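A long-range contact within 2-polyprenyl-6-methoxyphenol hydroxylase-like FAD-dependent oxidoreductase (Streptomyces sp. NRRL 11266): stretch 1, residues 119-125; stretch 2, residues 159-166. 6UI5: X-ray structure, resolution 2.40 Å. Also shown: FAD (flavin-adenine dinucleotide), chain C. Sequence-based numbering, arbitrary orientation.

Stretch 1 119-125: TRLTGFE
Stretch 2, residues 159-166: SIVRKQAG

Most of stretch 1 is a strand that runs on past Glu-125, and stretch 2 is a short helix that begins at Ile-160. Their N-to-C directions differ by 33°, and the axes come within 8.9 Å. Gly-123 and Gln-164 set the register, with their CA atoms 7.4 Å apart. The strand is irregular at Thr-122 (phi/psi -97/-20) and nearly fully extended at Gly-123 (178/-176) and Phe-124 (-168/155). The helix has phi near -60 and psi from -33 to -52. Ser-159 caps its start: Arg-162 N donates to Ser-159 OG at 3.0 Å. Gly-166, with phi/psi 64/39, closes it in a Schellman motif, and Gly-166 N donates to Lys-163 O at 2.8 Å.

One hydrogen bond joins the stretches. Phe-124 N donates to Gln-164 OE1 at 2.9 Å, with an angle of 141°. Gln-164 points its CA-to-CB bond toward the strand and extends with chi1 and chi2 both t and chi3 at 101°. Gln-164 OE1 lies 3.2 Å from Gly-123 CA. An ideal CB on Gly-123 would sit 3.1 Å from Gln-164 OE1, a tight fit.

The Phe-124 CA-to-CB bond points sideways, but chi1 p and chi2 -78° bring the ring nearer the helix. Phe-124 CZ packs 3.9 Å from Ala-165 CB, and Phe-124 CE1 lies 4.5 Å from Val-161 CG1. Ala-165 N meets the ring edge.

The Leu-121 CA-to-CB bond points toward the helix, with chi1 t and chi2 144°. Its side-chain contacts are apolar and loose: Leu-121 CD2 is 4.3 Å from Val-161 CG2 and 4.4 Å from Ile-160 CG2. Val-161 has chi1 t; Ile-160 has chi1 m and chi2 91°.

The Leu-121 backbone also reads the FAD adenine through two weak hydrogen bonds. Leu-121 N donates to FAD N1A at 3.4 Å, and FAD N6A donates to Leu-121 O at 3.1 Å. Ile-160 CD1 lies 3.8 Å from FAD N6A.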

# COMPACT_ATOMS: atom_id res chain seq x y z
N THR A 119 1.35 -17.63 -41.55
CA THR A 119 1.07 -16.40 -42.28
C THR A 119 1.51 -15.21 -41.43
O THR A 119 1.15 -15.13 -40.25
CB THR A 119 -0.42 -16.31 -42.66
OG1 THR A 119 -0.82 -17.51 -43.35
CG2 THR A 119 -0.64 -15.14 -43.58
N ARG A 120 2.31 -14.32 -42.01
CA ARG A 120 2.83 -13.18 -41.28
C ARG A 120 2.25 -11.88 -41.81
O ARG A 120 2.15 -11.69 -43.03
CB ARG A 120 4.36 -13.09 -41.35
CG ARG A 120 4.89 -11.74 -40.85
CD ARG A 120 6.37 -11.53 -41.12
NE ARG A 120 7.19 -12.51 -40.42
CZ ARG A 120 7.42 -12.49 -39.11
NH1 ARG A 120 8.18 -13.43 -38.56
NH2 ARG A 120 6.91 -11.51 -38.36
N LEU A 121 1.88 -11.00 -40.90
CA LEU A 121 1.51 -9.64 -41.25
C LEU A 121 2.78 -8.79 -41.27
O LEU A 121 3.45 -8.62 -40.24
CB LEU A 121 0.49 -9.09 -40.26
CG LEU A 121 -0.08 -7.73 -40.61
CD1 LEU A 121 -1.50 -7.75 -40.19
CD2 LEU A 121 0.65 -6.64 -39.85
N THR A 122 3.11 -8.24 -42.44
CA THR A 122 4.30 -7.41 -42.57
C THR A 122 4.01 -5.92 -42.49
O THR A 122 4.93 -5.15 -42.22
CB THR A 122 4.98 -7.72 -43.89
OG1 THR A 122 4.14 -7.26 -44.97
CG2 THR A 122 5.15 -9.21 -44.01
N GLY A 123 2.77 -5.50 -42.71
CA GLY A 123 2.43 -4.10 -42.56
C GLY A 123 0.98 -3.83 -42.92
O GLY A 123 0.21 -4.75 -43.23
N PHE A 124 0.64 -2.54 -42.88
CA PHE A 124 -0.72 -2.07 -43.12
C PHE A 124 -0.69 -0.56 -43.31
O PHE A 124 0.20 0.13 -42.80
CB PHE A 124 -1.63 -2.43 -41.95
CG PHE A 124 -1.32 -1.67 -40.69
CD1 PHE A 124 -0.25 -2.04 -39.89
CD2 PHE A 124 -2.09 -0.58 -40.31
CE1 PHE A 124 0.05 -1.33 -38.73
CE2 PHE A 124 -1.81 0.12 -39.15
CZ PHE A 124 -0.73 -0.25 -38.36
N GLU A 125 -1.69 -0.05 -44.03
CA GLU A 125 -1.86 1.40 -44.10
C GLU A 125 -3.32 1.79 -43.96
O GLU A 125 -4.22 1.15 -44.53
CB GLU A 125 -1.26 1.99 -45.39
CG GLU A 125 -1.81 3.37 -45.72
CD GLU A 125 -0.80 4.29 -46.41
OE1 GLU A 125 0.31 3.83 -46.74
OE2 GLU A 125 -1.13 5.48 -46.62
N SER A 159 4.65 -6.46 -30.72
CA SER A 159 3.59 -6.32 -31.70
C SER A 159 4.04 -5.42 -32.85
O SER A 159 4.31 -4.23 -32.64
CB SER A 159 2.34 -5.74 -31.03
OG SER A 159 1.35 -5.39 -31.99
N ILE A 160 4.12 -5.98 -34.06
CA ILE A 160 4.32 -5.14 -35.23
C ILE A 160 3.17 -4.15 -35.37
O ILE A 160 3.38 -2.98 -35.72
CB ILE A 160 4.47 -6.01 -36.50
CG1 ILE A 160 5.83 -6.72 -36.54
CG2 ILE A 160 4.28 -5.16 -37.76
CD1 ILE A 160 5.86 -8.12 -35.89
N VAL A 161 1.94 -4.59 -35.10
CA VAL A 161 0.79 -3.70 -35.28
C VAL A 161 0.92 -2.47 -34.40
O VAL A 161 0.73 -1.33 -34.85
CB VAL A 161 -0.54 -4.43 -35.00
CG1 VAL A 161 -1.70 -3.44 -35.17
CG2 VAL A 161 -0.75 -5.62 -35.94
N ARG A 162 1.26 -2.67 -33.14
CA ARG A 162 1.42 -1.52 -32.27
C ARG A 162 2.49 -0.56 -32.80
O ARG A 162 2.27 0.65 -32.93
CB ARG A 162 1.78 -1.99 -30.89
CG ARG A 162 2.25 -0.86 -30.10
CD ARG A 162 2.70 -1.38 -28.87
NE ARG A 162 3.83 -2.21 -29.14
CZ ARG A 162 4.22 -3.06 -28.22
NH1 ARG A 162 3.43 -3.17 -27.14
NH2 ARG A 162 5.27 -3.85 -28.35
N LYS A 163 3.68 -1.10 -33.07
CA LYS A 163 4.80 -0.24 -33.42
C LYS A 163 4.52 0.54 -34.70
O LYS A 163 4.70 1.77 -34.74
CB LYS A 163 6.07 -1.09 -33.54
CG LYS A 163 6.48 -1.80 -32.24
CD LYS A 163 7.58 -2.82 -32.52
CE LYS A 163 7.90 -3.69 -31.30
NZ LYS A 163 8.33 -2.88 -30.13
N GLN A 164 4.04 -0.13 -35.74
CA GLN A 164 3.78 0.56 -36.99
C GLN A 164 2.66 1.61 -36.87
O GLN A 164 2.71 2.64 -37.56
CB GLN A 164 3.44 -0.46 -38.08
CG GLN A 164 3.71 0.02 -39.48
CD GLN A 164 3.57 -1.10 -40.48
OE1 GLN A 164 2.54 -1.22 -41.16
NE2 GLN A 164 4.58 -1.95 -40.56
N ALA A 165 1.65 1.36 -36.03
CA ALA A 165 0.65 2.38 -35.71
C ALA A 165 1.22 3.50 -34.85
O ALA A 165 0.51 4.47 -34.57
CB ALA A 165 -0.56 1.76 -34.99
N GLY A 166 2.46 3.37 -34.40
CA GLY A 166 3.09 4.44 -33.64
C GLY A 166 2.46 4.77 -32.30
O GLY A 166 2.39 5.96 -31.93
PA FAD C . 0.87 -14.22 -27.24
O1A FAD C . 0.58 -15.37 -26.30
O2A FAD C . 2.33 -13.82 -27.07
O5B FAD C . 0.40 -14.56 -28.79
C5B FAD C . 0.75 -13.69 -29.85
C4B FAD C . 0.72 -14.50 -31.18
O4B FAD C . 0.88 -13.75 -32.24
C3B FAD C . 1.89 -15.50 -31.21
O3B FAD C . 1.44 -16.67 -31.74
C2B FAD C . 2.92 -14.84 -32.15
O2B FAD C . 3.86 -15.90 -32.62
C1B FAD C . 2.15 -14.39 -33.09
N9A FAD C . 2.67 -13.28 -33.87
C8A FAD C . 3.46 -12.28 -33.44
N7A FAD C . 3.65 -11.42 -34.46
C5A FAD C . 2.94 -11.89 -35.52
C6A FAD C . 2.77 -11.41 -36.82
N6A FAD C . 3.21 -10.29 -37.64
N1A FAD C . 2.01 -12.08 -37.69
C2A FAD C . 1.39 -13.22 -37.32
N3A FAD C . 1.55 -13.68 -36.04
C4A FAD C . 2.33 -13.02 -35.15
N1 FAD C . -0.08 -16.48 -18.23
C2 FAD C . -0.90 -16.93 -17.07
O2 FAD C . -2.08 -16.75 -17.04
N3 FAD C . -0.23 -17.62 -15.93
C4 FAD C . 1.22 -17.84 -15.98
O4 FAD C . 1.78 -18.38 -15.09
C4X FAD C . 2.02 -17.37 -17.17
N5 FAD C . 3.44 -17.62 -17.16
C5X FAD C . 4.26 -17.16 -18.31
C6 FAD C . 5.64 -17.39 -18.28
C7 FAD C . 6.43 -16.98 -19.34
C7M FAD C . 7.87 -17.37 -19.04
C8 FAD C . 5.87 -16.33 -20.46
C8M FAD C . 6.82 -15.92 -21.59
C9 FAD C . 4.49 -16.09 -20.49
C9A FAD C . 3.66 -16.50 -19.41
N10 FAD C . 2.17 -16.24 -19.42
C10 FAD C . 1.38 -16.70 -18.29
C1' FAD C . 1.57 -15.58 -20.60
C2' FAD C . 0.77 -14.28 -20.42
O2' FAD C . -0.52 -14.53 -20.00
C3' FAD C . 0.58 -13.59 -21.77
O3' FAD C . 0.09 -12.32 -21.50
C4' FAD C . -0.45 -14.25 -22.72
O4' FAD C . -0.14 -15.57 -23.07
C5' FAD C . -0.35 -13.40 -23.99
O5' FAD C . -1.48 -13.59 -24.81
P FAD C . -1.56 -12.87 -26.29
O1P FAD C . -2.47 -13.68 -27.18
O2P FAD C . -1.94 -11.40 -26.25
O3P FAD C . 0.00 -12.87 -26.84